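Local coordinates for protein RAP1B (PDB 4AX2) that probably protects Serratia marcescens from a toxin of its own type VI secretion system, as a self-resistance (immunity) protein of the amidase immunity family, at residues K38-S43 with M71-E76; C45-S50 with L58-T63; D79-V84 with R125-G130; N83-K88 with L112-S117. All blocks are in the same frame, centred on the assembly; numbering follows the deposited sequence.

Contact 1: residues K38-S43 with M71-E76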
# COMPACT_ATOMS: atom_id res chain seq x y z
N LYS A 38 7.44 -6.98 0.57
CA LYS A 38 7.00 -5.56 0.71
C LYS A 38 5.51 -5.46 1.04
O LYS A 38 5.12 -4.62 1.83
CB LYS A 38 7.33 -4.73 -0.53
CG LYS A 38 8.82 -4.68 -0.83
CD LYS A 38 9.27 -3.35 -1.44
CE LYS A 38 8.67 -3.07 -2.82
NZ LYS A 38 8.96 -1.68 -3.33
N GLU A 39 4.69 -6.35 0.46
CA GLU A 39 3.27 -6.39 0.79
C GLU A 39 3.09 -6.73 2.27
O GLU A 39 2.22 -6.16 2.94
CB GLU A 39 2.51 -7.43 -0.03
CG GLU A 39 2.68 -7.32 -1.54
CD GLU A 39 2.23 -6.00 -2.11
OE1 GLU A 39 1.00 -5.79 -2.15
OE2 GLU A 39 3.09 -5.22 -2.57
N LEU A 40 3.88 -7.67 2.77
CA LEU A 40 3.81 -8.03 4.18
C LEU A 40 4.18 -6.82 5.03
O LEU A 40 3.47 -6.47 5.99
CB LEU A 40 4.75 -9.21 4.49
CG LEU A 40 4.83 -9.71 5.93
CD1 LEU A 40 5.31 -11.16 5.95
CD2 LEU A 40 5.74 -8.84 6.80
N ALA A 41 5.29 -6.18 4.67
CA ALA A 41 5.78 -5.02 5.42
C ALA A 41 4.77 -3.88 5.46
O ALA A 41 4.53 -3.31 6.52
CB ALA A 41 7.13 -4.54 4.87
N LEU A 42 4.20 -3.55 4.31
CA LEU A 42 3.16 -2.50 4.23
C LEU A 42 1.95 -2.86 5.11
O LEU A 42 1.49 -2.04 5.91
CB LEU A 42 2.75 -2.32 2.76
CG LEU A 42 1.60 -1.35 2.49
CD1 LEU A 42 1.83 0.02 3.12
CD2 LEU A 42 1.37 -1.22 1.00
N SER A 43 1.44 -4.08 4.94
CA SER A 43 0.25 -4.50 5.68
C SER A 43 0.49 -4.45 7.19
O SER A 43 -0.35 -3.98 7.94
CB SER A 43 -0.18 -5.92 5.26
OG SER A 43 -0.47 -6.00 3.88
N MET A 71 5.57 -17.30 -0.09
CA MET A 71 6.98 -17.06 -0.37
C MET A 71 7.90 -17.85 0.55
O MET A 71 7.55 -18.11 1.71
CB MET A 71 7.29 -15.56 -0.18
CG MET A 71 6.81 -15.01 1.15
SD MET A 71 7.54 -13.37 1.41
CE MET A 71 6.64 -12.88 2.90
N PRO A 72 9.10 -18.22 0.06
CA PRO A 72 10.07 -18.93 0.90
C PRO A 72 10.82 -17.93 1.82
O PRO A 72 12.01 -17.67 1.65
CB PRO A 72 10.98 -19.60 -0.12
CG PRO A 72 10.98 -18.66 -1.28
CD PRO A 72 9.60 -18.02 -1.30
N PHE A 73 10.06 -17.39 2.76
CA PHE A 73 10.47 -16.29 3.63
C PHE A 73 11.30 -16.82 4.79
O PHE A 73 11.05 -17.92 5.31
CB PHE A 73 9.19 -15.65 4.18
CG PHE A 73 9.41 -14.42 5.02
CD1 PHE A 73 10.05 -13.31 4.50
CD2 PHE A 73 8.93 -14.38 6.32
CE1 PHE A 73 10.21 -12.16 5.27
CE2 PHE A 73 9.10 -13.24 7.10
CZ PHE A 73 9.75 -12.14 6.58
N ASP A 74 12.28 -16.04 5.23
CA ASP A 74 13.13 -16.47 6.34
C ASP A 74 12.48 -15.95 7.64
O ASP A 74 12.72 -14.83 8.07
CB ASP A 74 14.56 -15.96 6.09
CG ASP A 74 15.17 -16.51 4.76
OD1 ASP A 74 14.61 -17.48 4.18
OD2 ASP A 74 16.20 -15.97 4.29
N ILE A 75 11.62 -16.77 8.23
CA ILE A 75 10.74 -16.27 9.29
C ILE A 75 11.51 -15.97 10.57
O ILE A 75 11.29 -14.93 11.22
CB ILE A 75 9.57 -17.25 9.58
CG1 ILE A 75 8.50 -16.58 10.45
CG2 ILE A 75 10.08 -18.51 10.26
CD1 ILE A 75 8.07 -15.22 9.98
N GLU A 76 12.45 -16.86 10.91
CA GLU A 76 13.12 -16.82 12.21
C GLU A 76 13.89 -15.52 12.38
O GLU A 76 13.85 -14.91 13.46
CB GLU A 76 14.06 -18.02 12.38
CG GLU A 76 14.62 -18.20 13.78
CD GLU A 76 15.82 -17.31 14.08
OE1 GLU A 76 16.83 -17.40 13.34
OE2 GLU A 76 15.76 -16.53 15.05

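Contact 2: residues C45-S50 with L58-T63. With EDO (1,2-ethanediol), chain H.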
# COMPACT_ATOMS: atom_id res chain seq x y z
N CYS A 45 2.80 -2.59 8.76
CA CYS A 45 2.94 -1.19 9.13
C CYS A 45 1.54 -0.60 9.36
O CYS A 45 1.30 0.06 10.38
CB CYS A 45 3.68 -0.43 8.02
SG CYS A 45 4.09 1.28 8.41
N LEU A 46 0.63 -0.88 8.44
CA LEU A 46 -0.74 -0.37 8.55
C LEU A 46 -1.43 -0.91 9.81
O LEU A 46 -2.11 -0.16 10.49
CB LEU A 46 -1.55 -0.73 7.30
CG LEU A 46 -1.07 -0.04 6.02
CD1 LEU A 46 -1.77 -0.61 4.77
CD2 LEU A 46 -1.31 1.46 6.13
N ALA A 47 -1.23 -2.20 10.11
CA ALA A 47 -1.73 -2.78 11.37
C ALA A 47 -1.20 -2.06 12.61
O ALA A 47 -1.95 -1.82 13.57
CB ALA A 47 -1.38 -4.26 11.45
N GLN A 48 0.08 -1.70 12.59
CA GLN A 48 0.72 -1.09 13.76
C GLN A 48 0.37 0.37 13.97
O GLN A 48 0.35 0.84 15.10
CB GLN A 48 2.25 -1.27 13.69
CG GLN A 48 2.67 -2.72 13.84
CD GLN A 48 4.17 -2.93 13.76
OE1 GLN A 48 4.93 -1.96 13.81
NE2 GLN A 48 4.60 -4.20 13.66
N VAL A 49 0.03 1.08 12.90
CA VAL A 49 -0.31 2.51 13.02
C VAL A 49 -1.79 2.78 13.22
O VAL A 49 -2.21 3.94 13.33
CB VAL A 49 0.22 3.33 11.83
CG1 VAL A 49 1.73 3.18 11.74
CG2 VAL A 49 -0.48 2.95 10.54
N SER A 50 -2.60 1.72 13.25
CA SER A 50 -4.03 1.84 13.45
C SER A 50 -4.30 1.26 14.85
O SER A 50 -3.37 0.86 15.55
CB SER A 50 -4.81 1.13 12.33
OG SER A 50 -4.35 -0.18 12.10
N LEU A 58 -6.60 -5.48 12.92
CA LEU A 58 -6.56 -6.94 12.95
C LEU A 58 -6.56 -7.53 11.55
O LEU A 58 -5.85 -8.50 11.25
CB LEU A 58 -7.73 -7.49 13.79
CG LEU A 58 -7.85 -9.01 13.94
CD1 LEU A 58 -6.60 -9.62 14.57
CD2 LEU A 58 -9.10 -9.36 14.75
N ASP A 59 -7.38 -6.95 10.68
CA ASP A 59 -7.46 -7.34 9.27
C ASP A 59 -6.09 -7.20 8.59
O ASP A 59 -5.63 -8.12 7.93
CB ASP A 59 -8.50 -6.46 8.58
CG ASP A 59 -8.78 -6.86 7.13
OD1 ASP A 59 -7.90 -6.64 6.26
OD2 ASP A 59 -9.91 -7.32 6.87
N ALA A 60 -5.44 -6.04 8.78
CA ALA A 60 -4.13 -5.77 8.21
C ALA A 60 -3.05 -6.74 8.74
O ALA A 60 -2.19 -7.20 7.98
CB ALA A 60 -3.72 -4.30 8.47
N ALA A 61 -3.10 -7.03 10.04
CA ALA A 61 -2.15 -7.99 10.67
C ALA A 61 -2.28 -9.36 10.06
O ALA A 61 -1.29 -9.99 9.68
CB ALA A 61 -2.39 -8.05 12.18
N ARG A 62 -3.52 -9.83 9.94
CA ARG A 62 -3.77 -11.15 9.37
C ARG A 62 -3.39 -11.21 7.91
O ARG A 62 -2.90 -12.25 7.43
CB ARG A 62 -5.24 -11.53 9.58
CG ARG A 62 -5.56 -11.84 11.04
CD ARG A 62 -7.06 -11.97 11.28
NE ARG A 62 -7.35 -12.56 12.59
CZ ARG A 62 -8.55 -12.58 13.16
NH1 ARG A 62 -9.62 -12.04 12.58
NH2 ARG A 62 -8.68 -13.17 14.36
N THR A 63 -3.64 -10.13 7.18
CA THR A 63 -3.20 -10.04 5.76
C THR A 63 -1.67 -10.15 5.65
O THR A 63 -1.14 -10.90 4.83
CB THR A 63 -3.67 -8.72 5.15
OG1 THR A 63 -5.11 -8.68 5.15
CG2 THR A 63 -3.12 -8.51 3.71
C1 EDO H . -5.14 -15.17 13.45
O1 EDO H . -5.56 -16.12 12.46
C2 EDO H . -5.89 -15.43 14.77
O2 EDO H . -5.88 -14.25 15.59

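Contact 3: residues D79-V84 with R125-G130. With EDO (1,2-ethanediol), chain E.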
# COMPACT_ATOMS: atom_id res chain seq x y z
N ASP A 79 11.19 -11.83 10.61
CA ASP A 79 10.15 -11.16 11.39
C ASP A 79 10.70 -9.89 12.02
O ASP A 79 10.18 -8.81 11.76
CB ASP A 79 9.64 -12.08 12.50
CG ASP A 79 8.72 -11.36 13.48
OD1 ASP A 79 8.06 -10.37 13.07
OD2 ASP A 79 8.66 -11.79 14.65
N GLU A 80 11.73 -10.02 12.85
CA GLU A 80 12.26 -8.86 13.56
C GLU A 80 13.02 -7.92 12.64
O GLU A 80 13.03 -6.73 12.88
CB GLU A 80 13.09 -9.25 14.78
CG GLU A 80 12.32 -10.03 15.82
CD GLU A 80 11.06 -9.34 16.33
OE1 GLU A 80 10.92 -8.10 16.17
OE2 GLU A 80 10.20 -10.05 16.93
N LYS A 81 13.66 -8.44 11.60
CA LYS A 81 14.34 -7.55 10.65
C LYS A 81 13.31 -6.62 9.99
O LYS A 81 13.52 -5.40 9.95
CB LYS A 81 15.15 -8.35 9.62
CG LYS A 81 16.48 -8.85 10.16
CD LYS A 81 17.41 -9.37 9.07
CE LYS A 81 18.81 -9.68 9.59
NZ LYS A 81 19.66 -8.46 9.79
N ILE A 82 12.20 -7.18 9.50
CA ILE A 82 11.09 -6.37 8.96
C ILE A 82 10.52 -5.42 10.00
O ILE A 82 10.28 -4.26 9.73
CB ILE A 82 9.96 -7.27 8.42
CG1 ILE A 82 10.39 -7.93 7.10
CG2 ILE A 82 8.66 -6.48 8.19
CD1 ILE A 82 10.58 -6.93 5.96
N ASN A 83 10.33 -5.91 11.23
CA ASN A 83 9.70 -5.11 12.26
C ASN A 83 10.57 -3.96 12.71
O ASN A 83 10.08 -2.87 12.90
CB ASN A 83 9.22 -5.97 13.42
CG ASN A 83 7.97 -6.74 13.08
OD1 ASN A 83 7.55 -6.79 11.92
ND2 ASN A 83 7.35 -7.36 14.09
N VAL A 84 11.87 -4.20 12.86
CA VAL A 84 12.80 -3.10 13.15
C VAL A 84 12.73 -2.01 12.03
O VAL A 84 12.66 -0.81 12.33
CB VAL A 84 14.24 -3.60 13.34
CG1 VAL A 84 15.21 -2.43 13.34
CG2 VAL A 84 14.39 -4.39 14.65
N ARG A 125 14.86 -8.53 -0.70
CA ARG A 125 15.61 -9.49 -1.49
C ARG A 125 16.42 -10.41 -0.58
O ARG A 125 16.52 -11.61 -0.85
CB ARG A 125 16.52 -8.77 -2.47
CG ARG A 125 15.71 -8.06 -3.55
CD ARG A 125 16.52 -7.00 -4.28
NE ARG A 125 15.61 -6.16 -5.06
CZ ARG A 125 15.12 -6.46 -6.25
NH1 ARG A 125 15.45 -7.60 -6.87
NH2 ARG A 125 14.28 -5.61 -6.85
N GLN A 126 16.92 -9.87 0.52
CA GLN A 126 17.75 -10.63 1.47
C GLN A 126 16.98 -11.72 2.23
O GLN A 126 17.56 -12.75 2.58
CB GLN A 126 18.39 -9.68 2.49
CG GLN A 126 19.32 -8.66 1.85
CD GLN A 126 19.90 -7.69 2.85
OE1 GLN A 126 19.22 -7.29 3.80
NE2 GLN A 126 21.15 -7.29 2.64
N LEU A 127 15.68 -11.52 2.43
CA LEU A 127 14.88 -12.41 3.28
C LEU A 127 14.20 -13.57 2.54
O LEU A 127 13.35 -14.27 3.13
CB LEU A 127 13.82 -11.58 4.03
CG LEU A 127 14.39 -10.52 4.99
CD1 LEU A 127 13.28 -9.78 5.70
CD2 LEU A 127 15.37 -11.14 6.00
N ILE A 128 14.53 -13.72 1.26
CA ILE A 128 13.95 -14.77 0.41
C ILE A 128 14.99 -15.84 0.13
O ILE A 128 16.10 -15.53 -0.33
CB ILE A 128 13.39 -14.19 -0.91
CG1 ILE A 128 12.18 -13.29 -0.63
CG2 ILE A 128 12.99 -15.31 -1.88
CD1 ILE A 128 11.04 -13.95 0.14
N ALA A 129 14.65 -17.09 0.45
CA ALA A 129 15.49 -18.24 0.07
C ALA A 129 15.47 -18.38 -1.44
O ALA A 129 14.44 -18.18 -2.09
CB ALA A 129 15.00 -19.52 0.74
N GLY A 130 16.62 -18.73 -2.02
CA GLY A 130 16.78 -18.74 -3.46
C GLY A 130 16.67 -17.39 -4.15
O GLY A 130 16.85 -16.33 -3.52
C1 EDO E . 15.81 -6.77 -10.48
O1 EDO E . 16.25 -7.97 -9.84
C2 EDO E . 14.46 -7.03 -11.12
O2 EDO E . 13.45 -6.49 -10.27

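Contact 4: residues N83-K88 with L112-S117. With EDO (1,2-ethanediol), chain F.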
# COMPACT_ATOMS: atom_id res chain seq x y z
N ASN A 83 10.33 -5.91 11.23
CA ASN A 83 9.70 -5.11 12.26
C ASN A 83 10.57 -3.96 12.71
O ASN A 83 10.08 -2.87 12.90
CB ASN A 83 9.22 -5.97 13.42
CG ASN A 83 7.97 -6.74 13.08
OD1 ASN A 83 7.55 -6.79 11.92
ND2 ASN A 83 7.35 -7.36 14.09
N VAL A 84 11.87 -4.20 12.86
CA VAL A 84 12.80 -3.10 13.15
C VAL A 84 12.73 -2.01 12.03
O VAL A 84 12.66 -0.81 12.33
CB VAL A 84 14.24 -3.60 13.34
CG1 VAL A 84 15.21 -2.43 13.34
CG2 VAL A 84 14.39 -4.39 14.65
N LEU A 85 12.73 -2.43 10.78
CA LEU A 85 12.62 -1.46 9.66
C LEU A 85 11.30 -0.68 9.71
O LEU A 85 11.30 0.55 9.60
CB LEU A 85 12.84 -2.16 8.32
CG LEU A 85 12.89 -1.21 7.12
CD1 LEU A 85 14.02 -0.19 7.28
CD2 LEU A 85 13.03 -2.03 5.85
N ILE A 86 10.18 -1.37 9.95
CA ILE A 86 8.88 -0.70 10.12
C ILE A 86 9.00 0.37 11.20
O ILE A 86 8.55 1.50 11.03
CB ILE A 86 7.74 -1.68 10.48
CG1 ILE A 86 7.42 -2.60 9.29
CG2 ILE A 86 6.50 -0.92 10.96
CD1 ILE A 86 6.55 -3.81 9.63
N ASP A 87 9.65 0.00 12.32
CA ASP A 87 9.78 0.90 13.45
C ASP A 87 10.57 2.16 13.10
O ASP A 87 10.34 3.20 13.69
CB ASP A 87 10.41 0.18 14.66
CG ASP A 87 9.46 -0.81 15.30
OD1 ASP A 87 8.24 -0.72 15.01
OD2 ASP A 87 9.93 -1.67 16.10
N LYS A 88 11.46 2.07 12.12
CA LYS A 88 12.24 3.24 11.67
C LYS A 88 11.43 4.20 10.78
O LYS A 88 11.85 5.35 10.58
CB LYS A 88 13.55 2.77 11.01
CG LYS A 88 14.48 2.07 12.00
CD LYS A 88 15.79 1.62 11.35
CE LYS A 88 16.64 0.78 12.30
NZ LYS A 88 17.75 0.10 11.59
N LEU A 112 3.55 4.16 3.45
CA LEU A 112 3.84 4.24 2.02
C LEU A 112 5.33 4.56 1.78
O LEU A 112 5.95 4.00 0.87
CB LEU A 112 2.92 5.25 1.35
CG LEU A 112 1.43 4.92 1.37
CD1 LEU A 112 0.67 6.10 0.75
CD2 LEU A 112 1.16 3.64 0.57
N ARG A 113 5.91 5.43 2.61
CA ARG A 113 7.34 5.78 2.46
C ARG A 113 8.19 4.54 2.69
O ARG A 113 9.10 4.24 1.92
CB ARG A 113 7.74 6.89 3.44
CG ARG A 113 9.12 7.46 3.18
CD ARG A 113 9.50 8.58 4.16
NE ARG A 113 8.54 9.68 4.15
CZ ARG A 113 7.64 9.94 5.11
NH1 ARG A 113 7.58 9.22 6.20
NH2 ARG A 113 6.79 10.96 4.95
N LEU A 114 7.89 3.83 3.76
CA LEU A 114 8.50 2.51 4.01
C LEU A 114 8.40 1.60 2.80
O LEU A 114 9.40 1.06 2.33
CB LEU A 114 7.79 1.83 5.18
CG LEU A 114 8.10 0.32 5.37
CD1 LEU A 114 9.54 0.17 5.84
CD2 LEU A 114 7.15 -0.30 6.36
N TYR A 115 7.18 1.45 2.29
CA TYR A 115 6.89 0.51 1.21
C TYR A 115 7.73 0.78 -0.03
O TYR A 115 8.10 -0.14 -0.72
CB TYR A 115 5.40 0.58 0.88
CG TYR A 115 4.91 -0.29 -0.24
CD1 TYR A 115 4.89 -1.68 -0.12
CD2 TYR A 115 4.41 0.27 -1.40
CE1 TYR A 115 4.40 -2.48 -1.12
CE2 TYR A 115 3.92 -0.52 -2.41
CZ TYR A 115 3.93 -1.90 -2.28
OH TYR A 115 3.44 -2.67 -3.30
N HIS A 116 7.98 2.05 -0.33
CA HIS A 116 8.81 2.44 -1.49
C HIS A 116 10.28 2.66 -1.20
O HIS A 116 11.05 3.04 -2.10
CB HIS A 116 8.21 3.70 -2.13
CG HIS A 116 6.80 3.51 -2.65
ND1 HIS A 116 6.51 2.72 -3.70
CD2 HIS A 116 5.58 4.03 -2.20
CE1 HIS A 116 5.17 2.74 -3.93
NE2 HIS A 116 4.61 3.54 -3.01
N SER A 117 10.71 2.46 0.05
CA SER A 117 12.08 2.79 0.44
C SER A 117 13.12 1.88 -0.18
O SER A 117 12.89 0.67 -0.35
CB SER A 117 12.25 2.80 1.98
OG SER A 117 12.07 1.51 2.54
C1 EDO F . 7.15 0.54 -7.01
O1 EDO F . 5.93 0.90 -6.37
C2 EDO F . 8.09 0.00 -5.95
O2 EDO F . 8.31 1.00 -4.95

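Contact 1: residues K38-S43 with M71-E76
Leu40 and Met71 lie across each other at nearly a right angle, and the methyl ends make the touch: Leu40 CD1 rests 3.7 Å from Met71 CE. Leucine reaches out with CG anti to the backbone N (chi1 179°). Methionine starts differently, with CG tucked between its backbone N and carbonyl carbon (chi1 51°), and then the extended chain carries CE to the helix while the two backbones stay well apart; the nearest CA pair, Leu40 CA and Met71 CA, is separated by 10.6 Å. The same leucine methyl meets the Phe73 ring obliquely, with CD1 4.5 Å from CE2 of Phe73. Met71 and Phe73 flank Pro72, the centre of an inverse gamma turn closed by a weak bond from Phe73 N to Met71 O; this turn leads into helix 75-89, and the contact joins the loop before that helix to helix 33-49 of the all-helical fold. Arg68 and Met67 also lie against Leu40. On helix 33-49 itself, Ser43 OG donates to Glu39 O at 2.9 Å, from the opposite face of that carbonyl to Ser43 N, while Glu39 OE1 is hydrogen-bonded to His116 NE2 of the second subunit.

Contact 2: residues C45-S50 with L58-T63
Ala47 and Ala60 meet where two helices that run nearly antiparallel, at 153° between their directions, come close, the axes of 45-49 and 58-63 approaching to 7.7 Å. Methyl groups do the work: Ala47 CB is 3.8 Å from Ala60 CB, and Ala60 CB in turn comes within 3.6 Å of Ala47 N, reaching the backbone. The same Ala47 methyl also meets Ala61, with 4.0 Å between Ala47 CB and Ala61 CB. Such small side chains allow the close approach of this helical hairpin, formed by helices 33-49 and 55-67.

Arg62, on helix 55-67, looks elsewhere. Its chain leaves CB with CG anti to the carbonyl carbon (chi1 -71°) and stays extended as far as NE. CG skirts C1 of a bound 1,2-ethanediol, NE passes the same carbon at 3.5 Å, and at the tip NH2 gives a weak but nearly straight bond to ethanediol O2 at 3.2 Å, near the plane of the guanidinium. Leu58 CD2 lies over one face of that group, towards its rim, and NH1 is bonded to Ser104 OG of the second subunit. Asp59 also turns to that subunit, its carboxylate accepting from Thr108 OG1 and Val107 N there, while Cys45 forms a disulfide with Cys111.

Between 45-50 and 58-63, then, the side chains meet as closely fitted methyls with no hydrogen bond across, whereas the Asp59 carboxylate and Arg62 NH1 spend their bonding on the dimer interface.

Contact 3: residues D79-V84 with R125-G130
Leu127 packs where the end of helix 118-126 meets helix 75-89, in an apolar cluster where its two methyl groups take different partners. CD1 settles on Ile82, 3.7 Å from its CG1 and 3.9 Å from its CD1. CD2 goes to the aliphatic part of Lys81, lying 4.1 Å from CD of that lysine in one of its two conformers, so this second touch is the less certain. Both encounters are slanting rather than end-on. The isoleucine can take part although its CB does not point straight at the partner, because chi1 -73° sets CG1 beside the backbone N, where it meets Leu127 CD1, with CD1 of the isoleucine next to it.

In the fold, Leu127 is the first residue to leave helical geometry after helix 118-126, and the contact joins this residue, just past the helix, to the side of helix 75-89. Val37, Leu120 and Leu123 also touch Ile82, which makes the isoleucine a meeting point of three helices, and Phe73 touches Leu127. No hydrogen bond joins 79-84 to 125-130.

Arg125, two residues earlier, extends away from this apolar cluster. Its NH1 makes a weak, bent bond of 3.1 Å to O1 of a 1,2-ethanediol molecule, probably from the crystallisation liquor, which is also held by Asp133 OD2.

Contact 4: residues N83-K88 with L112-S117
With CG swung anti to the backbone N (chi1 167°), Leu114 spreads its two methyls towards helix 75-89, and Leu85 answers with a similar first torsion of -174° that brings its branch point forward. Leu85 CG then lies 3.8 Å from Leu114 CD1, with Leu85 CD2 close behind. The other methyl, Leu114 CD2, sits 3.7 Å from Ile86 CG1. One leucine is thus wedged against two successive residues of the facing helix, and both pairs meet at a slant. The backbones come near here, Ile86 CA and Leu114 CA being 6.9 Å apart.

His116 projects from another side of helix 107-116; its ND1 shares a 2.8 Å hydrogen bond with O2 of a bound 1,2-ethanediol, while Tyr115 CD2 lies over the rim of one face of the imidazole. Three residues after Leu114, Ser117 OG donates to Leu114 O at 2.7 Å, in the carbonyl plane and on a lone pair, and Ser117 N uses the same oxygen. The serine hydroxyl also accepts from Leu120 N. This is an N-cap: Ser117 caps helix 118-126, which follows helix 107-116 directly, a helix-to-helix junction next to the point where Leu114 packs on helix 75-89.

Helix 75-89 carries contacts 3 and 4, the loop leading into it carries contact 1, and helix 33-49 links contacts 1 and 2. Contacts 1 and 3 are neighbours, their centres about 7 Å apart, and backbone bonds join them: Asp74 N to Leu127 O at 2.9 Å and Ala129 N to Pro72 O at 3.0 Å. Contact 4 shares Asn83 and Val84 with contact 3, and meets contact 1 through Tyr115 OH and Glu39 OE2, 2.7 Å apart. Contact 2, nested in the loop closed by contact 1, reaches contact 4 where Cys45 CB packs 3.8 Å from Leu114 CD2. Contacts 1, 2 and 4 touch the second subunit, whereas contact 3 does not.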